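Local atomic coordinates of superoxide dismutase (PDB entry 3JS4), a protein that probably protects the cell by converting superoxide radicals into molecular oxygen and hydrogen peroxide at an iron(III) centre. Residues A[31-36]-A[106-111]; A[97-102]-A[150-155]; A[179-184]-A[218-223]. One frame throughout, in Å; residues are numbered along the deposited sequence.

Interaction 1 (A[31-36]-A[106-111]); sequences EGLEPY and QSMKPN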
loop_
_atom_site.group_PDB
_atom_site.type_symbol
_atom_site.label_atom_id
_atom_site.label_comp_id
_atom_site.label_asym_id
_atom_site.label_seq_id
_atom_site.Cartn_x
_atom_site.Cartn_y
_atom_site.Cartn_z
ATOM N N GLU A 31 -9.499 5.776 -14.072
ATOM C CA GLU A 31 -10.005 7.152 -14.014
ATOM C C GLU A 31 -10.642 7.482 -12.650
ATOM O O GLU A 31 -10.705 8.638 -12.236
ATOM C CB GLU A 31 -11.060 7.357 -15.106
ATOM C CG GLU A 31 -10.483 7.318 -16.499
ATOM C CD GLU A 31 -11.359 8.021 -17.528
ATOM O OE1 GLU A 31 -12.589 8.188 -17.300
ATOM O OE2 GLU A 31 -10.807 8.412 -18.573
ATOM N N GLY A 32 -11.147 6.460 -11.973
ATOM C CA GLY A 32 -11.844 6.653 -10.703
ATOM C C GLY A 32 -12.307 5.344 -10.086
ATOM O O GLY A 32 -12.240 4.295 -10.726
ATOM N N LEU A 33 -12.800 5.422 -8.848
ATOM C CA LEU A 33 -13.278 4.253 -8.108
ATOM C C LEU A 33 -14.658 4.475 -7.491
ATOM O O LEU A 33 -14.977 3.891 -6.435
ATOM C CB LEU A 33 -12.274 3.879 -7.009
ATOM C CG LEU A 33 -10.858 3.548 -7.495
ATOM C CD1 LEU A 33 -9.881 3.548 -6.315
ATOM C CD2 LEU A 33 -10.843 2.210 -8.235
ATOM N N GLU A 34 -15.472 5.299 -8.156
ATOM C CA GLU A 34 -16.805 5.676 -7.665
ATOM C C GLU A 34 -17.749 4.458 -7.719
ATOM O O GLU A 34 -17.565 3.596 -8.561
ATOM C CB GLU A 34 -17.380 6.822 -8.518
ATOM C CG GLU A 34 -16.578 8.116 -8.473
ATOM C CD GLU A 34 -15.504 8.221 -9.572
ATOM O OE1 GLU A 34 -15.267 7.236 -10.335
ATOM O OE2 GLU A 34 -14.895 9.319 -9.683
ATOM N N PRO A 35 -18.749 4.375 -6.819
ATOM C CA PRO A 35 -19.070 5.308 -5.753
ATOM C C PRO A 35 -18.300 5.037 -4.445
ATOM O O PRO A 35 -18.518 5.748 -3.462
ATOM C CB PRO A 35 -20.571 5.087 -5.551
ATOM C CG PRO A 35 -20.769 3.624 -5.845
ATOM C CD PRO A 35 -19.701 3.239 -6.849
ATOM N N TYR A 36 -17.412 4.039 -4.453
ATOM C CA TYR A 36 -16.677 3.569 -3.247
ATOM C C TYR A 36 -15.625 4.534 -2.690
ATOM O O TYR A 36 -15.394 4.612 -1.467
ATOM C CB TYR A 36 -16.054 2.188 -3.529
ATOM C CG TYR A 36 -17.112 1.269 -4.082
ATOM C CD1 TYR A 36 -18.203 0.914 -3.286
ATOM C CD2 TYR A 36 -17.083 0.826 -5.408
ATOM C CE1 TYR A 36 -19.225 0.115 -3.764
ATOM C CE2 TYR A 36 -18.131 -0.001 -5.913
ATOM C CZ TYR A 36 -19.194 -0.340 -5.064
ATOM O OH TYR A 36 -20.250 -1.139 -5.459
ATOM N N GLN A 106 -2.313 0.582 -7.172
ATOM C CA GLN A 106 -2.287 -0.682 -7.910
ATOM C C GLN A 106 -3.044 -1.812 -7.190
ATOM O O GLN A 106 -3.434 -2.807 -7.823
ATOM C CB GLN A 106 -0.834 -1.121 -8.167
ATOM C CG GLN A 106 0.015 -0.069 -8.847
ATOM C CD GLN A 106 1.449 -0.517 -9.035
ATOM O OE1 GLN A 106 2.338 -0.159 -8.242
ATOM N NE2 GLN A 106 1.690 -1.321 -10.072
ATOM N N SER A 107 -3.245 -1.637 -5.883
ATOM C CA SER A 107 -3.901 -2.603 -5.013
ATOM C C SER A 107 -5.434 -2.528 -5.104
ATOM O O SER A 107 -6.141 -3.221 -4.378
ATOM C CB SER A 107 -3.444 -2.375 -3.564
ATOM O OG SER A 107 -2.058 -2.737 -3.412
ATOM N N MET A 108 -5.948 -1.672 -5.978
ATOM C CA MET A 108 -7.386 -1.525 -6.138
ATOM C C MET A 108 -7.667 -1.464 -7.636
ATOM O O MET A 108 -6.763 -1.204 -8.421
ATOM C CB MET A 108 -7.877 -0.233 -5.471
ATOM C CG MET A 108 -7.543 -0.109 -3.965
ATOM S SD MET A 108 -8.229 1.368 -3.175
ATOM C CE MET A 108 -7.124 2.665 -3.793
ATOM N N LYS A 109 -8.920 -1.725 -8.013
ATOM C CA LYS A 109 -9.402 -1.505 -9.381
ATOM C C LYS A 109 -10.906 -1.249 -9.358
ATOM O O LYS A 109 -11.577 -1.592 -8.381
ATOM C CB LYS A 109 -9.076 -2.704 -10.288
ATOM C CG LYS A 109 -9.737 -4.040 -9.898
ATOM C CD LYS A 109 -9.466 -5.087 -10.987
ATOM C CE LYS A 109 -10.198 -6.391 -10.697
ATOM N NZ LYS A 109 -10.095 -7.292 -11.854
ATOM N N PRO A 110 -11.449 -0.641 -10.430
ATOM C CA PRO A 110 -12.912 -0.640 -10.555
ATOM C C PRO A 110 -13.409 -2.087 -10.626
ATOM O O PRO A 110 -12.714 -2.945 -11.186
ATOM C CB PRO A 110 -13.156 0.066 -11.909
ATOM C CG PRO A 110 -11.946 0.865 -12.163
ATOM C CD PRO A 110 -10.792 0.132 -11.504
ATOM N N ASN A 111 -14.567 -2.380 -10.035
ATOM C CA ASN A 111 -15.051 -3.764 -10.010
ATOM C C ASN A 111 -14.077 -4.726 -9.319
ATOM O O ASN A 111 -13.968 -5.887 -9.702
ATOM C CB ASN A 111 -15.367 -4.253 -11.440
ATOM C CG ASN A 111 -16.546 -3.515 -12.068
ATOM O OD1 ASN A 111 -17.677 -3.626 -11.588
ATOM N ND2 ASN A 111 -16.289 -2.758 -13.154
#
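Leu33 carries this contact: its two methyl groups divide the work, CD1 toward Met108 and CD2 toward the Lys109-Pro110 peptide. CD1 meets the thioether end of Met108, 3.8 Å from CE, and the two side chains cross at about a right angle. Met108 reaches that place because its chain runs extended through chi2 and then folds at the sulfur (chi3 -75°), which swings CE round toward the leucine. CD2 settles on the backbone, 3.6 Å from both Lys109 C and Pro110 N, with Pro110 CD only a little farther off. A branched apolar residue suits a site walled by a flexible thioether and a flat peptide, and no hydrogen bond joins the two segments. In the iron/manganese superoxide dismutase fold this is where the loop leading into helix 39-60, which carries the iron ligand His45, meets the linker that leaves the helical hairpin after helix 89-106. Helix 200-211 closes the buried side, with Leu211 touching both Leu33 and Met108 and Phe207 touching Met108. The side chain of Met108 comes, at its nearest atom, about 9 Å from the bound iron. Toward solvent the fit slackens. There the exposed ring of Pro110 brings CG to 3.7 Å from Gly32 O, a van der Waals touch. Gly32 itself is fully extended (phi -179°, psi 172°), a backbone shape that glycine, with no side chain, takes up easily. The CB of Lys109 points away from residues 31-36, and its extended chain carries NZ to a salt bridge with Asp215.

Interaction 2 (A[97-102]-A[150-155]); sequences QIWNHD and WVWLVY. With FE (Fe (III) ion), chain E.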
loop_
_atom_site.group_PDB
_atom_site.type_symbol
_atom_site.label_atom_id
_atom_site.label_comp_id
_atom_site.label_asym_id
_atom_site.label_seq_id
_atom_site.Cartn_x
_atom_site.Cartn_y
_atom_site.Cartn_z
ATOM N N GLN A 97 6.407 7.220 1.525
ATOM C CA GLN A 97 5.007 7.555 1.230
ATOM C C GLN A 97 4.703 7.542 -0.261
ATOM O O GLN A 97 3.597 7.141 -0.664
ATOM C CB GLN A 97 4.556 8.857 1.921
ATOM C CG GLN A 97 4.399 8.697 3.465
ATOM C CD GLN A 97 3.226 7.812 3.842
ATOM O OE1 GLN A 97 3.308 6.584 3.790
ATOM N NE2 GLN A 97 2.137 8.430 4.251
ATOM N N ILE A 98 5.669 7.938 -1.099
ATOM C CA ILE A 98 5.402 7.885 -2.548
ATOM C C ILE A 98 5.264 6.425 -2.993
ATOM O O ILE A 98 4.307 6.050 -3.694
ATOM C CB ILE A 98 6.490 8.564 -3.412
ATOM C CG1 ILE A 98 6.602 10.068 -3.123
ATOM C CG2 ILE A 98 6.160 8.345 -4.901
ATOM C CD1 ILE A 98 7.945 10.685 -3.683
ATOM N N TRP A 99 6.234 5.611 -2.578
ATOM C CA TRP A 99 6.247 4.174 -2.905
ATOM C C TRP A 99 4.959 3.508 -2.393
ATOM O O TRP A 99 4.311 2.753 -3.124
ATOM C CB TRP A 99 7.495 3.481 -2.293
ATOM C CG TRP A 99 7.691 2.041 -2.828
ATOM C CD1 TRP A 99 8.553 1.642 -3.835
ATOM C CD2 TRP A 99 7.010 0.846 -2.389
ATOM N NE1 TRP A 99 8.436 0.286 -4.048
ATOM C CE2 TRP A 99 7.499 -0.228 -3.179
ATOM C CE3 TRP A 99 6.036 0.580 -1.402
ATOM C CZ2 TRP A 99 7.046 -1.555 -3.016
ATOM C CZ3 TRP A 99 5.580 -0.744 -1.242
ATOM C CH2 TRP A 99 6.103 -1.797 -2.047
ATOM N N ASN A 100 4.585 3.780 -1.142
ATOM C CA ASN A 100 3.364 3.202 -0.566
ATOM C C ASN A 100 2.080 3.577 -1.321
ATOM O O ASN A 100 1.196 2.744 -1.517
ATOM C CB ASN A 100 3.181 3.656 0.879
ATOM C CG ASN A 100 4.283 3.157 1.805
ATOM O OD1 ASN A 100 4.965 2.185 1.506
ATOM N ND2 ASN A 100 4.438 3.827 2.953
ATOM N N HIS A 101 1.939 4.847 -1.671
ATOM C CA HIS A 101 0.760 5.284 -2.433
ATOM C C HIS A 101 0.730 4.663 -3.838
ATOM O O HIS A 101 -0.334 4.251 -4.304
ATOM C CB HIS A 101 0.672 6.822 -2.491
ATOM C CG HIS A 101 0.200 7.429 -1.205
ATOM N ND1 HIS A 101 1.059 7.696 -0.153
ATOM C CD2 HIS A 101 -1.044 7.752 -0.770
ATOM C CE1 HIS A 101 0.366 8.210 0.852
ATOM N NE2 HIS A 101 -0.914 8.229 0.518
ATOM N N ASP A 102 1.886 4.568 -4.499
ATOM C CA ASP A 102 1.927 3.933 -5.827
ATOM C C ASP A 102 1.376 2.503 -5.660
ATOM O O ASP A 102 0.566 2.037 -6.471
ATOM C CB ASP A 102 3.357 3.852 -6.423
ATOM C CG ASP A 102 3.908 5.196 -6.937
ATOM O OD1 ASP A 102 3.175 6.192 -7.116
ATOM O OD2 ASP A 102 5.136 5.245 -7.185
ATOM N N TRP A 150 -0.678 1.628 7.511
ATOM C CA TRP A 150 -0.964 0.816 6.335
ATOM C C TRP A 150 -1.238 -0.640 6.751
ATOM O O TRP A 150 -0.610 -1.164 7.680
ATOM C CB TRP A 150 0.243 0.820 5.374
ATOM C CG TRP A 150 0.602 2.186 4.893
ATOM C CD1 TRP A 150 1.393 3.098 5.533
ATOM C CD2 TRP A 150 0.141 2.829 3.680
ATOM N NE1 TRP A 150 1.471 4.263 4.788
ATOM C CE2 TRP A 150 0.712 4.128 3.651
ATOM C CE3 TRP A 150 -0.666 2.422 2.611
ATOM C CZ2 TRP A 150 0.483 5.043 2.590
ATOM C CZ3 TRP A 150 -0.881 3.327 1.550
ATOM C CH2 TRP A 150 -0.326 4.624 1.567
ATOM N N VAL A 151 -2.135 -1.298 6.022
ATOM C CA VAL A 151 -2.356 -2.740 6.161
ATOM C C VAL A 151 -1.821 -3.441 4.904
ATOM O O VAL A 151 -2.069 -2.991 3.776
ATOM C CB VAL A 151 -3.848 -3.015 6.382
ATOM C CG1 VAL A 151 -4.168 -4.508 6.459
ATOM C CG2 VAL A 151 -4.297 -2.294 7.647
ATOM N N TRP A 152 -1.051 -4.504 5.107
ATOM C CA TRP A 152 -0.445 -5.252 4.002
ATOM C C TRP A 152 -0.880 -6.719 3.972
ATOM O O TRP A 152 -0.858 -7.404 5.008
ATOM C CB TRP A 152 1.093 -5.211 4.103
ATOM C CG TRP A 152 1.633 -3.826 4.302
ATOM C CD1 TRP A 152 1.720 -3.141 5.475
ATOM C CD2 TRP A 152 2.118 -2.939 3.281
ATOM N NE1 TRP A 152 2.231 -1.883 5.254
ATOM C CE2 TRP A 152 2.483 -1.730 3.920
ATOM C CE3 TRP A 152 2.281 -3.051 1.894
ATOM C CZ2 TRP A 152 3.030 -0.639 3.222
ATOM C CZ3 TRP A 152 2.817 -1.940 1.187
ATOM C CH2 TRP A 152 3.176 -0.769 1.859
ATOM N N LEU A 153 -1.217 -7.206 2.778
ATOM C CA LEU A 153 -1.197 -8.638 2.498
ATOM C C LEU A 153 0.212 -8.948 1.999
ATOM O O LEU A 153 0.700 -8.316 1.051
ATOM C CB LEU A 153 -2.247 -9.043 1.441
ATOM C CG LEU A 153 -2.283 -10.520 1.022
ATOM C CD1 LEU A 153 -2.506 -11.430 2.258
ATOM C CD2 LEU A 153 -3.355 -10.800 -0.060
ATOM N N VAL A 154 0.881 -9.887 2.651
ATOM C CA VAL A 154 2.254 -10.220 2.268
ATOM C C VAL A 154 2.432 -11.705 2.111
ATOM O O VAL A 154 1.628 -12.487 2.654
ATOM C CB VAL A 154 3.311 -9.717 3.307
ATOM C CG1 VAL A 154 3.203 -8.204 3.485
ATOM C CG2 VAL A 154 3.171 -10.465 4.668
ATOM N N TYR A 155 3.484 -12.092 1.379
ATOM C CA TYR A 155 3.961 -13.466 1.419
ATOM C C TYR A 155 5.198 -13.562 2.313
ATOM O O TYR A 155 6.221 -12.933 2.045
ATOM C CB TYR A 155 4.254 -14.015 0.020
ATOM C CG TYR A 155 4.770 -15.439 0.058
ATOM C CD1 TYR A 155 3.898 -16.507 0.209
ATOM C CD2 TYR A 155 6.136 -15.710 -0.017
ATOM C CE1 TYR A 155 4.364 -17.810 0.262
ATOM C CE2 TYR A 155 6.620 -17.020 0.044
ATOM C CZ TYR A 155 5.723 -18.056 0.181
ATOM O OH TYR A 155 6.171 -19.350 0.239
HETATM FE FE FE E . -2.539 8.298 2.008
HETATM O O HOH W 1 -1.015 7.862 3.605
#
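Trp150 and His101 form an edge-to-face aromatic pair: the rim of the indole points at the imidazole face, CH2 lying over its centre, with the planes at 87° and the His101 and Trp150 six-membered ring centroids 5.0 Å apart. A second aromatic contact is looser, Trp99 CZ3 lying 3.9 Å from Trp152 CZ3. The indole of Trp150 also takes a CH-pi contact on its face from Asn100 CB, 3.7 Å from the centroid of the six-membered ring. Here helix 89-106, from the alpha-hairpin domain, packs on strand 149-156 of the C-terminal domain, and the iron site of this superoxide dismutase lies between the two domains. His101 NE2 binds the iron at 2.2 Å; His45, Asp186, His190 and a water complete the shell. Hydrogen bonds fix the ligand from behind. His101 ND1 donates to Gln97 O at 2.6 Å, an oxygen lying in the imidazole plane, while the helical His101 N reaches the same oxygen from its opposite face; this holds the ring's rotation and may make the imidazole somewhat more electron-rich. Gln97 bends at chi2 (-69°), bringing OE1 to Asn100 ND2 at 3.1 Å in a fairly straight bond and to Trp150 NE1 in a weak one. An amide suits this spot because its other end, NE2, donates to the iron-bound water, weakly, and is also hydrogen-bonded to Tyr53 OH. Trp152 NE1 is satisfied by Thr167 OG1.

Interaction 3 (A[179-184]-A[218-223]); sequences QLPLAT and LGRLED. With NA (sodium ion), chain F.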
loop_
_atom_site.group_PDB
_atom_site.type_symbol
_atom_site.label_atom_id
_atom_site.label_comp_id
_atom_site.label_asym_id
_atom_site.label_seq_id
_atom_site.Cartn_x
_atom_site.Cartn_y
_atom_site.Cartn_z
ATOM N N GLN A 179 9.761 -10.744 3.577
ATOM C CA GLN A 179 8.361 -10.371 3.582
ATOM C C GLN A 179 8.016 -9.639 2.278
ATOM O O GLN A 179 8.378 -8.465 2.097
ATOM C CB GLN A 179 8.101 -9.476 4.794
ATOM C CG GLN A 179 6.668 -9.361 5.190
ATOM C CD GLN A 179 6.482 -8.530 6.446
ATOM O OE1 GLN A 179 6.136 -9.066 7.508
ATOM N NE2 GLN A 179 6.716 -7.221 6.341
ATOM N N LEU A 180 7.367 -10.340 1.349
ATOM C CA LEU A 180 7.106 -9.769 0.030
ATOM C C LEU A 180 5.721 -9.112 0.021
ATOM O O LEU A 180 4.722 -9.796 0.227
ATOM C CB LEU A 180 7.203 -10.850 -1.059
ATOM C CG LEU A 180 6.760 -10.465 -2.476
ATOM C CD1 LEU A 180 7.857 -9.719 -3.237
ATOM C CD2 LEU A 180 6.322 -11.702 -3.252
ATOM N N PRO A 181 5.661 -7.781 -0.199
ATOM C CA PRO A 181 4.335 -7.130 -0.196
ATOM C C PRO A 181 3.550 -7.480 -1.452
ATOM O O PRO A 181 4.132 -7.552 -2.542
ATOM C CB PRO A 181 4.662 -5.626 -0.173
ATOM C CG PRO A 181 6.060 -5.511 -0.718
ATOM C CD PRO A 181 6.768 -6.819 -0.405
ATOM N N LEU A 182 2.242 -7.681 -1.292
ATOM C CA LEU A 182 1.352 -8.053 -2.392
ATOM C C LEU A 182 0.244 -7.046 -2.661
ATOM O O LEU A 182 -0.155 -6.855 -3.815
ATOM C CB LEU A 182 0.725 -9.430 -2.139
ATOM C CG LEU A 182 1.657 -10.611 -1.826
ATOM C CD1 LEU A 182 0.846 -11.874 -1.466
ATOM C CD2 LEU A 182 2.631 -10.901 -2.989
ATOM N N ALA A 183 -0.280 -6.446 -1.587
ATOM C CA ALA A 183 -1.310 -5.394 -1.677
ATOM C C ALA A 183 -1.327 -4.595 -0.389
ATOM O O ALA A 183 -0.947 -5.111 0.670
ATOM C CB ALA A 183 -2.704 -6.007 -1.935
ATOM N N THR A 184 -1.777 -3.336 -0.467
ATOM C CA THR A 184 -1.885 -2.522 0.726
ATOM C C THR A 184 -3.194 -1.726 0.723
ATOM O O THR A 184 -3.757 -1.421 -0.329
ATOM C CB THR A 184 -0.659 -1.564 0.929
ATOM O OG1 THR A 184 -0.684 -0.987 2.242
ATOM C CG2 THR A 184 -0.643 -0.424 -0.094
ATOM N N LEU A 218 -2.078 -11.753 -7.330
ATOM C CA LEU A 218 -1.715 -12.939 -8.103
ATOM C C LEU A 218 -0.513 -12.693 -8.988
ATOM O O LEU A 218 0.449 -13.473 -8.963
ATOM C CB LEU A 218 -2.907 -13.429 -8.942
ATOM C CG LEU A 218 -2.718 -14.669 -9.817
ATOM C CD1 LEU A 218 -2.308 -15.898 -8.989
ATOM C CD2 LEU A 218 -3.991 -14.957 -10.646
ATOM N N GLY A 219 -0.561 -11.593 -9.738
ATOM C CA GLY A 219 0.510 -11.210 -10.644
ATOM C C GLY A 219 1.854 -11.079 -9.952
ATOM O O GLY A 219 2.876 -11.497 -10.503
ATOM N N ARG A 220 1.859 -10.514 -8.743
ATOM C CA ARG A 220 3.090 -10.384 -7.972
ATOM C C ARG A 220 3.633 -11.705 -7.421
ATOM O O ARG A 220 4.855 -11.891 -7.389
ATOM C CB ARG A 220 2.943 -9.352 -6.864
ATOM C CG ARG A 220 3.039 -7.932 -7.400
ATOM C CD ARG A 220 2.951 -6.915 -6.295
ATOM N NE ARG A 220 3.996 -7.048 -5.270
ATOM C CZ ARG A 220 5.258 -6.631 -5.388
ATOM N NH1 ARG A 220 5.705 -6.094 -6.518
ATOM N NH2 ARG A 220 6.084 -6.770 -4.367
ATOM N N LEU A 221 2.744 -12.601 -6.993
ATOM C CA LEU A 221 3.125 -13.964 -6.588
ATOM C C LEU A 221 3.673 -14.812 -7.738
ATOM O O LEU A 221 4.541 -15.672 -7.524
ATOM C CB LEU A 221 1.935 -14.698 -5.970
ATOM C CG LEU A 221 1.502 -14.268 -4.572
ATOM C CD1 LEU A 221 0.118 -14.824 -4.292
ATOM C CD2 LEU A 221 2.499 -14.753 -3.509
ATOM N N GLU A 222 3.147 -14.590 -8.942
ATOM C CA GLU A 222 3.690 -15.209 -10.159
ATOM C C GLU A 222 5.066 -14.639 -10.523
ATOM O O GLU A 222 5.988 -15.406 -10.827
ATOM C CB GLU A 222 2.715 -15.072 -11.332
ATOM C CG GLU A 222 1.444 -15.892 -11.153
ATOM C CD GLU A 222 0.378 -15.583 -12.188
ATOM O OE1 GLU A 222 0.420 -14.479 -12.777
ATOM O OE2 GLU A 222 -0.510 -16.445 -12.405
ATOM N N ASP A 223 5.208 -13.310 -10.471
ATOM C CA ASP A 223 6.514 -12.665 -10.669
ATOM C C ASP A 223 7.582 -13.201 -9.695
ATOM O O ASP A 223 8.675 -13.554 -10.121
ATOM C CB ASP A 223 6.430 -11.132 -10.564
ATOM C CG ASP A 223 5.561 -10.501 -11.654
ATOM O OD1 ASP A 223 5.091 -11.217 -12.567
ATOM O OD2 ASP A 223 5.334 -9.271 -11.585
HETATM NA NA NA F . 10.530 -7.179 2.563
HETATM O O HOH W 2 11.689 -9.025 1.860
HETATM O O HOH W 3 10.360 -6.508 0.364
#
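Turns at chi3 (59°) and chi4 (79°) of Arg220 bring the NE and NH2 side of its guanidinium round to Pro181. Both nitrogens grip the one oxygen, Pro181 O, each at 2.8 Å. The oxygen lies close to the guanidinium plane; NH2 arrives in the plane of the carbonyl, NE somewhat tilted from it. Two bent hydrogen bonds, both near 140°, thus share a single acceptor, and arginine suits the place because its side can offer two donors at once. Leu180 CD1 packs 3.6 Å from Arg220 NH2, and Pro181 CG touches the same nitrogen. The contact lays helix 214-223 almost antiparallel along strand 179-186, at an edge of the three-stranded sheet of the C-terminal domain. A classic beta bulge interrupts the strand, Leu182 and Ala183 both facing Leu153 of strand 149-156. Next to the arginine, one residue along each segment, the joint turns apolar: Leu182 and Leu221 cross at about a right angle, with Leu182 CD2 3.9 Å from Leu221 CG. Leucine is apt here, since the forked ends of the two chains can fit against each other; Tyr155 and Val226 also touch Leu221. Phe103 of helix 89-106 lies against both Arg220 and Pro181. At the start of the strand Gln179 O binds a sodium ion at 2.5 Å, along with Pro173, Thr176 and two waters.

In the fold
Interaction 2 sits at the centre of the chain and is thoroughly buried, whereas interaction 1 is partly exposed, and interaction 3, also buried, lies farther out, between a sheet edge and a late helix. Chemistry follows place: aromatic rings and side-chain amide hydrogen bonds beside the iron in interaction 2, an arginine gripping a backbone carbonyl beside leucines in interaction 3, and van der Waals touches, mostly apolar, without hydrogen bonds between the segments in interaction 1. Interactions 2 and 3 hold neighbouring strands of one sheet, linked by probable backbone bonds such as Leu153 O to Leu182 N. Interaction 1 continues the chain from helix 89-106 of interaction 2, and its Ser107 OG probably bonds to Thr184 N of interaction 3.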